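Local coordinates for protein endo-1,4-beta-xylanase C (Paenibacillus barcinonensis, PDB 4XUR) that degrades plant xylan as an endo-1,4-beta-xylanase, the portion here being its second family 22 carbohydrate-binding module, which holds xylotetraose, at residues Met144-Pro149 with Phe164-Val169; Phe80-Asp85 with Lys124-Asp129; Gly32-Glu37 with Thr58-Leu63; Pro88-Ile93 with Ser115-Lys120. All blocks are in the same frame, centred on the assembly; numbering follows the deposited sequence.

Contact 1 (Met144-Pro149 with Phe164-Val169); sequences MYAETP and FYVDDV. With CA (calcium ion), chain G; XYP (beta-D-xylopyranose), chain D.
The thioether end of Met-144 and the isopropyl group of Val-169 lie alongside each other, running opposite ways, SD coming 3.6 Å from CG1 of the valine. The Met-144 chain turns at chi3 (-66°), which swings CE round so that it too lies against that methyl. Two residues on from Met-144, the methyl of Ala-146 points into the notch between Phe-164 and Val-166: CB is 3.8 Å from CE1 of Phe-164 and 4.2 Å from CG1 of Val-166. The strands pass 9.3 Å apart at 147° without a hydrogen bond between them, the spacing of two sheets packed face to face in the beta-sandwich of this xylan-binding module. Phe-80 of the neighbouring strand packs against both Ala-146 and Val-169. Alternate residues point out of this core. On 144-149, Tyr-145 OH gives a 3.0 Å hydrogen bond to xylose O2. The same O2 donates to Glu-147 OE1 at 2.5 Å, and xylose O3 donates to OE2 at 2.8 Å, so the carboxylate spans two neighbouring hydroxyls; Ser-96 OG also bonds OE2. An alanine in place of Glu-147 would probably leave both sugar hydroxyls without these acceptors and Ser-96 OG without this partner. On 164-169, Asp-167 grips the calcium ion with both carboxylate oxygens, and Asp-168 OD1 accepts a bond from a calcium-bound water.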
loop_
_atom_site.group_PDB
_atom_site.type_symbol
_atom_site.label_atom_id
_atom_site.label_comp_id
_atom_site.label_asym_id
_atom_site.label_seq_id
_atom_site.Cartn_x
_atom_site.Cartn_y
_atom_site.Cartn_z
ATOM N N MET A 144 -0.502 2.536 -5.830
ATOM C CA MET A 144 -0.838 2.621 -4.415
ATOM C C MET A 144 0.098 1.724 -3.612
ATOM O O MET A 144 0.474 0.676 -4.063
ATOM C CB MET A 144 -2.268 2.264 -4.161
ATOM C CG MET A 144 -2.635 0.811 -4.418
ATOM S SD MET A 144 -4.359 0.544 -3.951
ATOM C CE MET A 144 -4.237 0.818 -2.182
ATOM N N TYR A 145 0.468 2.127 -2.387
ATOM C CA TYR A 145 1.270 1.269 -1.547
ATOM C C TYR A 145 1.051 1.547 -0.080
ATOM O O TYR A 145 0.489 2.617 0.259
ATOM C CB TYR A 145 2.779 1.339 -1.905
ATOM C CG TYR A 145 3.508 2.623 -1.650
ATOM C CD1 TYR A 145 3.479 3.626 -2.600
ATOM C CD2 TYR A 145 4.327 2.796 -0.518
ATOM C CE1 TYR A 145 4.183 4.798 -2.410
ATOM C CE2 TYR A 145 5.039 3.972 -0.305
ATOM C CZ TYR A 145 4.986 4.953 -1.273
ATOM O OH TYR A 145 5.692 6.145 -1.120
ATOM N N ALA A 146 1.460 0.590 0.762
ATOM C CA ALA A 146 1.431 0.818 2.210
ATOM C C ALA A 146 2.824 0.850 2.750
ATOM O O ALA A 146 3.706 0.174 2.265
ATOM C CB ALA A 146 0.643 -0.307 2.925
ATOM N N GLU A 147 2.996 1.621 3.841
ATOM C CA GLU A 147 4.309 1.786 4.464
ATOM C C GLU A 147 4.135 2.301 5.889
ATOM O O GLU A 147 3.054 2.566 6.335
ATOM C CB GLU A 147 5.143 2.769 3.687
ATOM C CG GLU A 147 4.582 4.196 3.659
ATOM C CD GLU A 147 5.438 5.134 2.864
ATOM O OE1 GLU A 147 6.677 4.883 2.672
ATOM O OE2 GLU A 147 4.883 6.163 2.423
ATOM N N THR A 148 5.252 2.416 6.607
ATOM C CA THR A 148 5.268 3.139 7.909
ATOM C C THR A 148 5.821 4.573 7.711
ATOM O O THR A 148 6.394 4.926 6.683
ATOM C CB THR A 148 6.071 2.361 8.972
ATOM O OG1 THR A 148 7.313 1.901 8.443
ATOM C CG2 THR A 148 5.302 1.191 9.374
ATOM N N PRO A 149 5.599 5.410 8.718
ATOM C CA PRO A 149 6.014 6.841 8.485
ATOM C C PRO A 149 7.483 7.024 8.153
ATOM O O PRO A 149 8.343 6.408 8.711
ATOM C CB PRO A 149 5.655 7.489 9.832
ATOM C CG PRO A 149 4.497 6.713 10.337
ATOM C CD PRO A 149 4.816 5.275 9.933
ATOM N N PHE A 164 3.891 -6.682 8.176
ATOM C CA PHE A 164 2.478 -6.401 8.290
ATOM C C PHE A 164 1.690 -6.950 7.080
ATOM O O PHE A 164 2.258 -7.290 6.073
ATOM C CB PHE A 164 2.181 -4.903 8.487
ATOM C CG PHE A 164 2.551 -4.019 7.311
ATOM C CD1 PHE A 164 1.697 -3.878 6.265
ATOM C CD2 PHE A 164 3.752 -3.352 7.302
ATOM C CE1 PHE A 164 2.053 -3.067 5.191
ATOM C CE2 PHE A 164 4.095 -2.509 6.255
ATOM C CZ PHE A 164 3.216 -2.396 5.196
ATOM N N TYR A 165 0.396 -7.058 7.293
ATOM C CA TYR A 165 -0.572 -7.646 6.360
ATOM C C TYR A 165 -1.452 -6.570 5.792
ATOM O O TYR A 165 -1.799 -5.635 6.493
ATOM C CB TYR A 165 -1.490 -8.664 7.086
ATOM C CG TYR A 165 -0.695 -9.762 7.806
ATOM C CD1 TYR A 165 -0.170 -9.529 9.089
ATOM C CD2 TYR A 165 -0.413 -10.957 7.156
ATOM C CE1 TYR A 165 0.583 -10.543 9.750
ATOM C CE2 TYR A 165 0.345 -11.960 7.770
ATOM C CZ TYR A 165 0.810 -11.735 9.089
ATOM O OH TYR A 165 1.561 -12.710 9.707
ATOM N N VAL A 166 -1.811 -6.703 4.512
ATOM C CA VAL A 166 -2.932 -5.938 3.956
ATOM C C VAL A 166 -3.954 -6.856 3.273
ATOM O O VAL A 166 -3.587 -7.956 2.859
ATOM C CB VAL A 166 -2.522 -4.857 2.901
ATOM C CG1 VAL A 166 -1.560 -3.839 3.522
ATOM C CG2 VAL A 166 -1.906 -5.468 1.667
ATOM N N ASP A 167 -5.191 -6.424 3.216
ATOM C CA ASP A 167 -6.298 -7.197 2.634
ATOM C C ASP A 167 -7.436 -6.273 2.191
ATOM O O ASP A 167 -7.504 -5.109 2.576
ATOM C CB ASP A 167 -6.821 -8.229 3.670
ATOM C CG ASP A 167 -7.502 -9.415 3.064
ATOM O OD1 ASP A 167 -7.483 -9.641 1.817
ATOM O OD2 ASP A 167 -8.042 -10.195 3.885
ATOM N N ASP A 168 -8.323 -6.799 1.350
ATOM C CA ASP A 168 -9.569 -6.115 0.954
ATOM C C ASP A 168 -9.314 -4.681 0.413
ATOM O O ASP A 168 -9.938 -3.702 0.870
ATOM C CB ASP A 168 -10.592 -6.117 2.099
ATOM C CG ASP A 168 -11.199 -7.507 2.345
ATOM O OD1 ASP A 168 -11.172 -8.390 1.422
ATOM O OD2 ASP A 168 -11.682 -7.737 3.486
ATOM N N VAL A 169 -8.390 -4.589 -0.523
ATOM C CA VAL A 169 -8.033 -3.331 -1.183
ATOM C C VAL A 169 -9.109 -3.080 -2.232
ATOM O O VAL A 169 -9.452 -3.986 -3.015
ATOM C CB VAL A 169 -6.685 -3.424 -1.907
ATOM C CG1 VAL A 169 -6.378 -2.087 -2.535
ATOM C CG2 VAL A 169 -5.567 -3.799 -0.943
HETATM CA CA CA G . -8.569 -11.852 2.049
HETATM C C1 XYP D . 9.555 7.682 -0.040
HETATM C C2 XYP D . 8.537 7.416 1.068
HETATM C C3 XYP D . 7.407 8.439 1.066
HETATM C C4 XYP D . 8.001 9.867 1.023
HETATM C C5 XYP D . 9.050 10.002 -0.084
HETATM O O2 XYP D . 7.946 6.138 0.866
HETATM O O3 XYP D . 6.606 8.311 2.215
HETATM O O4 XYP D . 6.901 10.770 0.768
HETATM O O5 XYP D . 10.076 9.048 0.099
HETATM O O HOH W 1 -10.626 -11.084 1.887
#

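Contact 2 (Phe80-Asp85 with Lys124-Asp129); sequences FWAMYD and KKIEAD
Phe-80 and Ile-126 form a hydrogen-bonded antiparallel pair, part of a ladder that joins strands 75-83 and 124-131 in one sheet of the beta-sandwich. Ile-126 N reaches Phe-80 O at 2.7 Å, almost straight (173°), and Phe-80 N returns a 2.9 Å bond to Ile-126 O. The next such pair repeats the exchange: Ala-82 N to Lys-124 O is 2.9 Å and Lys-124 N to Ala-82 O 3.1 Å. Two of these acceptors also receive a CA-H contact, Phe-80 O from Lys-125 and Lys-124 O from Trp-81. The backbone of Trp-81 bonds instead to Asp-167 on strand 164-173. Lys-124 NZ is satisfied by Thr-117 O, while Glu-127 OE1 has His-77 NE2 and a long salt bridge to Lys-125 NZ. On the face of Phe-80, Ala-82 and Ile-126, Ile-126 CB lies over the Phe-80 ring, offset toward its rim, and Ile-126 CD1 touches Ala-82 CB. On the face of Trp-81 and Lys-125, Lys-125 CB stands 3.7 Å above the centre of the indole six-membered ring.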
loop_
_atom_site.group_PDB
_atom_site.type_symbol
_atom_site.label_atom_id
_atom_site.label_comp_id
_atom_site.label_asym_id
_atom_site.label_seq_id
_atom_site.Cartn_x
_atom_site.Cartn_y
_atom_site.Cartn_z
ATOM N N PHE A 80 -8.260 0.140 2.102
ATOM C CA PHE A 80 -7.684 -1.185 2.378
ATOM C C PHE A 80 -7.628 -1.420 3.865
ATOM O O PHE A 80 -7.703 -0.491 4.615
ATOM C CB PHE A 80 -6.298 -1.389 1.742
ATOM C CG PHE A 80 -5.165 -0.591 2.335
ATOM C CD1 PHE A 80 -4.819 0.664 1.811
ATOM C CD2 PHE A 80 -4.336 -1.137 3.337
ATOM C CE1 PHE A 80 -3.699 1.359 2.287
ATOM C CE2 PHE A 80 -3.249 -0.442 3.830
ATOM C CZ PHE A 80 -2.931 0.801 3.295
ATOM N N TRP A 81 -7.476 -2.697 4.243
ATOM C CA TRP A 81 -7.338 -3.112 5.656
ATOM C C TRP A 81 -5.969 -3.561 5.909
ATOM O O TRP A 81 -5.353 -4.224 5.058
ATOM C CB TRP A 81 -8.319 -4.220 5.961
ATOM C CG TRP A 81 -9.770 -3.759 5.888
ATOM C CD1 TRP A 81 -10.512 -3.604 4.769
ATOM C CD2 TRP A 81 -10.636 -3.463 6.987
ATOM N NE1 TRP A 81 -11.756 -3.146 5.071
ATOM C CE2 TRP A 81 -11.863 -3.029 6.430
ATOM C CE3 TRP A 81 -10.460 -3.401 8.356
ATOM C CZ2 TRP A 81 -12.949 -2.666 7.229
ATOM C CZ3 TRP A 81 -11.546 -3.029 9.143
ATOM C CH2 TRP A 81 -12.745 -2.633 8.577
ATOM N N ALA A 82 -5.442 -3.218 7.079
ATOM C CA ALA A 82 -4.061 -3.561 7.433
ATOM C C ALA A 82 -4.022 -4.084 8.841
ATOM O O ALA A 82 -4.902 -3.719 9.665
ATOM C CB ALA A 82 -3.144 -2.360 7.280
ATOM N N MET A 83 -3.026 -4.937 9.108
ATOM C CA MET A 83 -2.798 -5.556 10.449
ATOM C C MET A 83 -1.322 -5.878 10.627
ATOM O O MET A 83 -0.636 -6.226 9.679
ATOM C CB MET A 83 -3.700 -6.778 10.622
ATOM C CG MET A 83 -3.694 -7.404 12.039
ATOM S SD MET A 83 -2.375 -8.617 12.265
ATOM C CE MET A 83 -3.117 -10.008 11.432
ATOM N N TYR A 84 -0.854 -5.801 11.911
ATOM C CA TYR A 84 0.468 -6.295 12.292
ATOM C C TYR A 84 0.304 -7.103 13.614
ATOM O O TYR A 84 -0.526 -6.805 14.383
ATOM C CB TYR A 84 1.462 -5.131 12.426
ATOM C CG TYR A 84 1.404 -4.309 13.713
ATOM C CD1 TYR A 84 0.417 -3.326 13.902
ATOM C CD2 TYR A 84 2.289 -4.561 14.746
ATOM C CE1 TYR A 84 0.380 -2.547 15.042
ATOM C CE2 TYR A 84 2.245 -3.789 15.918
ATOM C CZ TYR A 84 1.278 -2.864 16.103
ATOM O OH TYR A 84 1.239 -2.122 17.268
ATOM N N ASP A 85 1.130 -8.131 13.770
ATOM C CA ASP A 85 1.052 -8.967 14.996
ATOM C C ASP A 85 2.437 -9.307 15.640
ATOM O O ASP A 85 2.577 -10.364 16.231
ATOM C CB ASP A 85 0.197 -10.230 14.727
ATOM C CG ASP A 85 0.768 -11.163 13.673
ATOM O OD1 ASP A 85 2.012 -11.150 13.416
ATOM O OD2 ASP A 85 -0.025 -11.955 13.088
ATOM N N LYS A 124 -7.654 -2.891 10.707
ATOM C CA LYS A 124 -8.297 -1.600 10.605
ATOM C C LYS A 124 -8.204 -1.063 9.174
ATOM O O LYS A 124 -7.242 -1.360 8.470
ATOM C CB LYS A 124 -7.625 -0.677 11.574
ATOM C CG LYS A 124 -8.424 0.556 11.933
ATOM C CD LYS A 124 -7.881 1.100 13.246
ATOM C CE LYS A 124 -8.156 2.598 13.384
ATOM N NZ LYS A 124 -7.395 3.124 14.557
ATOM N N LYS A 125 -9.174 -0.276 8.819
ATOM C CA LYS A 125 -9.303 0.288 7.455
ATOM C C LYS A 125 -8.504 1.602 7.315
ATOM O O LYS A 125 -8.461 2.430 8.235
ATOM C CB LYS A 125 -10.755 0.530 7.152
ATOM C CG LYS A 125 -11.018 0.809 5.673
ATOM C CD LYS A 125 -12.524 1.039 5.441
ATOM C CE LYS A 125 -13.043 0.584 4.115
ATOM N NZ LYS A 125 -14.491 0.959 3.981
ATOM N N ILE A 126 -7.802 1.738 6.192
ATOM C CA ILE A 126 -7.185 3.003 5.776
ATOM C C ILE A 126 -7.918 3.454 4.496
ATOM O O ILE A 126 -8.028 2.665 3.583
ATOM C CB ILE A 126 -5.686 2.803 5.493
ATOM C CG1 ILE A 126 -4.920 2.422 6.771
ATOM C CG2 ILE A 126 -5.096 4.035 4.822
ATOM C CD1 ILE A 126 -5.010 0.988 7.125
ATOM N N GLU A 127 -8.422 4.682 4.461
ATOM C CA GLU A 127 -9.159 5.128 3.291
ATOM C C GLU A 127 -9.053 6.632 3.049
ATOM O O GLU A 127 -8.903 7.434 3.959
ATOM C CB GLU A 127 -10.608 4.682 3.406
ATOM C CG GLU A 127 -11.433 5.500 4.415
ATOM C CD GLU A 127 -12.889 5.049 4.445
ATOM O OE1 GLU A 127 -13.427 4.623 3.379
ATOM O OE2 GLU A 127 -13.513 5.118 5.516
ATOM N N ALA A 128 -9.139 7.019 1.763
ATOM C CA ALA A 128 -9.285 8.424 1.376
ATOM C C ALA A 128 -9.764 8.540 -0.062
ATOM O O ALA A 128 -9.631 7.604 -0.861
ATOM C CB ALA A 128 -7.976 9.174 1.527
ATOM N N ASP A 129 -10.309 9.696 -0.396
ATOM C CA ASP A 129 -10.405 10.104 -1.856
ATOM C C ASP A 129 -9.002 10.475 -2.329
ATOM O O ASP A 129 -8.235 11.177 -1.649
ATOM C CB ASP A 129 -11.325 11.299 -2.052
ATOM C CG ASP A 129 -12.805 10.973 -2.035
ATOM O OD1 ASP A 129 -13.235 9.835 -1.825
ATOM O OD2 ASP A 129 -13.559 11.936 -2.281
#

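Contact 3 (Gly32-Glu37 with Thr58-Leu63); sequences GTEKLE and TYHGPL. With XYP (beta-D-xylopyranose), chain B.
Gly-32 to Leu-36 and His-60 to Pro-62 run 41° apart in direction, with Gly-32 CA 6.2 Å from His-60 CA and Leu-36 CA 6.9 Å from Pro-62 CA. No backbone-to-backbone hydrogen bond joins them, and Glu-34 bridges the gap. A bend at chi2 (-77°) brings CD over the His-60 side chain, and the carboxylate lies nearly flat on the imidazole, the planes 15° apart and OE1 3.4 Å above the ring plane near the rim. OE1 takes Gly-32 N through its syn lone pair at 2.8 Å. OE2 accepts Gly-61 N at 2.9 Å, met from above the carboxylate plane, and also Arg-31 N. The segments flank the xylan-binding cleft of this beta-sandwich: beside His-60, Tyr-59 stacks its ring on a xylose, C3 lying over the centre. An alanine in place of Glu-34 would probably leave Gly-61 N, Gly-32 N and Arg-31 N without these acceptors and take the carboxylate away from the face of the imidazole. His-60 ND1 is bonded to Ser-56 N. Further along, Leu-36 CD2 packs on Pro-62 CB at 3.9 Å.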
loop_
_atom_site.group_PDB
_atom_site.type_symbol
_atom_site.label_atom_id
_atom_site.label_comp_id
_atom_site.label_asym_id
_atom_site.label_seq_id
_atom_site.Cartn_x
_atom_site.Cartn_y
_atom_site.Cartn_z
ATOM N N GLY A 32 11.766 -2.376 -2.528
ATOM C CA GLY A 32 13.221 -2.580 -2.391
ATOM C C GLY A 32 13.534 -4.041 -2.244
ATOM O O GLY A 32 13.265 -4.831 -3.117
ATOM N N THR A 33 14.167 -4.391 -1.102
ATOM C CA THR A 33 14.630 -5.751 -0.863
ATOM C C THR A 33 13.693 -6.589 -0.024
ATOM O O THR A 33 14.010 -7.721 0.354
ATOM C CB THR A 33 16.017 -5.704 -0.186
ATOM O OG1 THR A 33 15.907 -4.880 0.984
ATOM C CG2 THR A 33 17.030 -5.132 -1.119
ATOM N N GLU A 34 12.522 -6.052 0.297
ATOM C CA GLU A 34 11.543 -6.784 1.121
ATOM C C GLU A 34 10.843 -7.944 0.351
ATOM O O GLU A 34 10.958 -8.061 -0.888
ATOM C CB GLU A 34 10.543 -5.845 1.788
ATOM C CG GLU A 34 9.448 -5.256 0.882
ATOM C CD GLU A 34 9.861 -4.140 0.002
ATOM O OE1 GLU A 34 11.034 -4.029 -0.381
ATOM O OE2 GLU A 34 8.971 -3.295 -0.360
ATOM N N LYS A 35 10.159 -8.742 1.116
ATOM C CA LYS A 35 9.541 -10.003 0.586
ATOM C C LYS A 35 8.028 -9.903 0.747
ATOM O O LYS A 35 7.500 -9.636 1.825
ATOM C CB LYS A 35 10.044 -11.184 1.357
ATOM C CG LYS A 35 9.247 -12.445 1.147
ATOM C CD LYS A 35 9.760 -13.565 2.092
ATOM C CE LYS A 35 9.118 -14.896 1.741
ATOM N NZ LYS A 35 7.787 -15.119 2.438
ATOM N N LEU A 36 7.342 -10.174 -0.375
ATOM C CA LEU A 36 5.880 -10.271 -0.408
ATOM C C LEU A 36 5.410 -11.687 -0.650
ATOM O O LEU A 36 6.007 -12.419 -1.453
ATOM C CB LEU A 36 5.358 -9.407 -1.591
ATOM C CG LEU A 36 4.962 -7.969 -1.251
ATOM C CD1 LEU A 36 6.188 -7.125 -0.993
ATOM C CD2 LEU A 36 4.085 -7.386 -2.398
ATOM N N GLU A 37 4.348 -12.077 0.062
ATOM C CA GLU A 37 3.818 -13.464 0.001
ATOM C C GLU A 37 2.352 -13.499 0.367
ATOM O O GLU A 37 1.934 -12.947 1.382
ATOM C CB GLU A 37 4.602 -14.374 0.941
ATOM C CG GLU A 37 4.183 -15.823 0.845
ATOM C CD GLU A 37 4.729 -16.659 1.978
ATOM O OE1 GLU A 37 5.683 -16.179 2.682
ATOM O OE2 GLU A 37 4.211 -17.776 2.171
ATOM N N THR A 58 11.588 2.123 6.140
ATOM C CA THR A 58 10.207 2.509 6.453
ATOM C C THR A 58 9.411 2.421 5.178
ATOM O O THR A 58 8.216 2.129 5.211
ATOM C CB THR A 58 10.060 3.994 6.939
ATOM O OG1 THR A 58 10.574 4.870 5.920
ATOM C CG2 THR A 58 10.787 4.231 8.246
ATOM N N TYR A 59 10.094 2.685 4.053
ATOM C CA TYR A 59 9.429 2.728 2.747
ATOM C C TYR A 59 9.213 1.363 2.048
ATOM O O TYR A 59 8.582 1.324 0.967
ATOM C CB TYR A 59 10.148 3.726 1.828
ATOM C CG TYR A 59 11.566 3.423 1.480
ATOM C CD1 TYR A 59 11.883 2.504 0.484
ATOM C CD2 TYR A 59 12.628 4.082 2.133
ATOM C CE1 TYR A 59 13.212 2.231 0.152
ATOM C CE2 TYR A 59 13.965 3.818 1.790
ATOM C CZ TYR A 59 14.237 2.894 0.796
ATOM O OH TYR A 59 15.559 2.609 0.437
ATOM N N HIS A 60 9.713 0.288 2.630
ATOM C CA HIS A 60 9.374 -1.065 2.188
ATOM C C HIS A 60 7.917 -1.375 2.511
ATOM O O HIS A 60 7.450 -1.161 3.626
ATOM C CB HIS A 60 10.317 -2.106 2.832
ATOM C CG HIS A 60 11.708 -1.995 2.375
ATOM N ND1 HIS A 60 12.745 -2.728 2.937
ATOM C CD2 HIS A 60 12.257 -1.282 1.375
ATOM C CE1 HIS A 60 13.871 -2.429 2.305
ATOM N NE2 HIS A 60 13.604 -1.563 1.352
ATOM N N GLY A 61 7.215 -1.921 1.534
ATOM C CA GLY A 61 5.795 -2.207 1.648
ATOM C C GLY A 61 5.208 -2.689 0.353
ATOM O O GLY A 61 5.894 -2.623 -0.689
ATOM N N PRO A 62 3.970 -3.226 0.402
ATOM C CA PRO A 62 3.393 -3.808 -0.823
ATOM C C PRO A 62 2.856 -2.695 -1.759
ATOM O O PRO A 62 2.186 -1.794 -1.267
ATOM C CB PRO A 62 2.222 -4.666 -0.258
ATOM C CG PRO A 62 1.804 -3.929 0.977
ATOM C CD PRO A 62 3.019 -3.210 1.517
ATOM N N LEU A 63 3.160 -2.792 -3.019
ATOM C CA LEU A 63 2.753 -1.763 -4.001
ATOM C C LEU A 63 2.096 -2.441 -5.191
ATOM O O LEU A 63 2.513 -3.536 -5.602
ATOM C CB LEU A 63 3.983 -1.015 -4.492
ATOM C CG LEU A 63 3.908 0.034 -5.613
ATOM C CD1 LEU A 63 5.018 1.091 -5.453
ATOM C CD2 LEU A 63 4.045 -0.519 -7.047
HETATM C C1 XYP B . 12.758 4.688 -2.750
HETATM C C2 XYP B . 13.451 5.879 -2.161
HETATM C C3 XYP B . 12.788 6.363 -0.906
HETATM C C4 XYP B . 11.280 6.551 -1.166
HETATM C C5 XYP B . 10.678 5.309 -1.805
HETATM O O2 XYP B . 14.850 5.521 -1.875
HETATM O O3 XYP B . 13.327 7.610 -0.487
HETATM O O4 XYP B . 10.643 6.789 0.052
HETATM O O5 XYP B . 11.357 5.004 -3.012
#

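Contact 4 (Pro88-Ile93 with Ser115-Lys120); sequences PATQVI and STTLNK
Ile-93 and Leu-118 meet on the face of Gln-91, Ile-93, Thr-116 and Leu-118 in a two-stranded antiparallel ladder, CB of the isoleucine 3.7 Å from CD1 of the leucine. Chi2 of Leu-118 (88°) places CD1 there, also beside Gln-91 O. On the face of Thr-90, Val-92, Thr-117 and Asn-119, Val-92 sets CG1 anti to the backbone N (chi1 172°), which carries this methyl to within 3.2 Å of Ser-115 OG, a hydroxyl bonded to Asn-94 OD1; its other methyl, CG2, rests 3.8 Å from Thr-117 OG1. Thr-117 turns CG2 the other way, 3.9 Å from Thr-90 CB. Thr-90 and Asn-119 run alongside each other in the same direction, with CG2 of the threonine 3.6 Å from ND2. Lys-120 is extended, and its CD passes 3.5 Å from Pro-88 O. Five backbone hydrogen bonds tie the segments, from Lys-120 N to Ala-89 O through to the Ile-93 and Thr-116 pair. The ladder belongs to the beta hairpin of strands 90-101 and 109-119; the second is outermost in its four-stranded sheet, and the first has strand 139-147 as its other neighbour.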
loop_
_atom_site.group_PDB
_atom_site.type_symbol
_atom_site.label_atom_id
_atom_site.label_comp_id
_atom_site.label_asym_id
_atom_site.label_seq_id
_atom_site.Cartn_x
_atom_site.Cartn_y
_atom_site.Cartn_z
ATOM N N PRO A 88 5.700 -3.399 18.662
ATOM C CA PRO A 88 5.154 -2.452 19.596
ATOM C C PRO A 88 3.672 -2.667 19.813
ATOM O O PRO A 88 3.044 -3.493 19.127
ATOM C CB PRO A 88 5.376 -1.095 18.914
ATOM C CG PRO A 88 5.382 -1.434 17.433
ATOM C CD PRO A 88 6.069 -2.776 17.377
ATOM N N ALA A 89 3.137 -1.934 20.767
ATOM C CA ALA A 89 1.718 -2.030 21.177
ATOM C C ALA A 89 0.795 -1.315 20.180
ATOM O O ALA A 89 -0.314 -1.751 19.947
ATOM C CB ALA A 89 1.577 -1.383 22.577
ATOM N N THR A 90 1.289 -0.214 19.622
ATOM C CA THR A 90 0.628 0.491 18.519
ATOM C C THR A 90 1.648 0.878 17.439
ATOM O O THR A 90 2.851 1.060 17.718
ATOM C CB THR A 90 -0.085 1.784 18.985
ATOM O OG1 THR A 90 0.874 2.810 19.295
ATOM C CG2 THR A 90 -0.965 1.489 20.149
ATOM N N GLN A 91 1.157 1.069 16.183
ATOM C CA GLN A 91 2.032 1.566 15.142
ATOM C C GLN A 91 1.140 2.242 14.024
ATOM O O GLN A 91 0.097 1.731 13.714
ATOM C CB GLN A 91 2.854 0.404 14.571
ATOM C CG GLN A 91 3.719 0.713 13.338
ATOM C CD GLN A 91 4.799 1.731 13.617
ATOM O OE1 GLN A 91 5.626 1.514 14.506
ATOM N NE2 GLN A 91 4.821 2.836 12.855
ATOM N N VAL A 92 1.652 3.330 13.475
ATOM C CA VAL A 92 0.997 4.029 12.358
ATOM C C VAL A 92 1.305 3.268 11.075
ATOM O O VAL A 92 2.457 2.877 10.841
ATOM C CB VAL A 92 1.558 5.475 12.217
ATOM C CG1 VAL A 92 1.028 6.113 10.968
ATOM C CG2 VAL A 92 1.226 6.249 13.518
ATOM N N ILE A 93 0.307 3.112 10.223
ATOM C CA ILE A 93 0.572 2.634 8.834
ATOM C C ILE A 93 -0.009 3.686 7.886
ATOM O O ILE A 93 -1.059 4.211 8.135
ATOM C CB ILE A 93 -0.062 1.257 8.576
ATOM C CG1 ILE A 93 0.715 0.170 9.308
ATOM C CG2 ILE A 93 -0.011 0.896 7.101
ATOM C CD1 ILE A 93 2.067 -0.188 8.703
ATOM N N SER A 115 -3.565 7.737 6.723
ATOM C CA SER A 115 -2.792 7.231 7.853
ATOM C C SER A 115 -3.725 6.879 8.974
ATOM O O SER A 115 -4.646 7.651 9.231
ATOM C CB SER A 115 -1.864 8.315 8.347
ATOM O OG SER A 115 -1.158 7.916 9.534
ATOM N N THR A 116 -3.514 5.722 9.644
ATOM C CA THR A 116 -4.245 5.359 10.846
ATOM C C THR A 116 -3.277 4.688 11.833
ATOM O O THR A 116 -2.246 4.144 11.420
ATOM C CB THR A 116 -5.447 4.431 10.596
ATOM O OG1 THR A 116 -5.001 3.098 10.311
ATOM C CG2 THR A 116 -6.295 4.872 9.452
ATOM N N THR A 117 -3.620 4.766 13.138
ATOM C CA THR A 117 -2.867 4.071 14.179
ATOM C C THR A 117 -3.514 2.685 14.442
ATOM O O THR A 117 -4.658 2.597 14.795
ATOM C CB THR A 117 -2.829 4.921 15.514
ATOM O OG1 THR A 117 -2.132 6.160 15.280
ATOM C CG2 THR A 117 -2.050 4.154 16.614
ATOM N N LEU A 118 -2.739 1.642 14.271
ATOM C CA LEU A 118 -3.239 0.277 14.452
ATOM C C LEU A 118 -2.781 -0.211 15.831
ATOM O O LEU A 118 -1.656 0.084 16.245
ATOM C CB LEU A 118 -2.717 -0.639 13.405
ATOM C CG LEU A 118 -3.321 -0.428 12.009
ATOM C CD1 LEU A 118 -2.498 0.620 11.302
ATOM C CD2 LEU A 118 -3.351 -1.701 11.285
ATOM N N ASN A 119 -3.639 -0.952 16.473
ATOM C CA ASN A 119 -3.273 -1.732 17.688
ATOM C C ASN A 119 -2.771 -3.102 17.272
ATOM O O ASN A 119 -3.356 -3.760 16.398
ATOM C CB ASN A 119 -4.500 -1.860 18.580
ATOM C CG ASN A 119 -5.082 -0.488 18.969
ATOM O OD1 ASN A 119 -6.228 -0.159 18.597
ATOM N ND2 ASN A 119 -4.305 0.309 19.645
ATOM N N LYS A 120 -1.683 -3.552 17.904
ATOM C CA LYS A 120 -1.121 -4.897 17.670
ATOM C C LYS A 120 -2.242 -5.933 17.569
ATOM O O LYS A 120 -3.108 -6.020 18.430
ATOM C CB LYS A 120 -0.162 -5.242 18.837
ATOM C CG LYS A 120 0.577 -6.544 18.681
ATOM C CD LYS A 120 1.716 -6.661 19.710
ATOM C CE LYS A 120 2.033 -8.097 20.029
ATOM N NZ LYS A 120 3.414 -8.193 20.593
#

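In the fold
Contact 1 is the buried one: it packs the two sheets of the sandwich mainly by apolar side chains, with no hydrogen bond across, while its outward residues serve the sugar on one side and the calcium ion on the other. Contacts 2 and 4 instead run within single sheets, so backbone bonds dominate. Contact 2 is partly buried and contact 4 lies at the surface, nested in the chain between the segments of contact 2. Contact 1 shares a sheet with each: strand 164-173 neighbours 75-83, and strand 139-147 neighbours 90-101. Contact 3, partly buried, has no ladder, and its one hydrogen bond across goes to a carboxylate; it meets contact 1 where Pro-62 O accepts a probable bond from Ala-146 N.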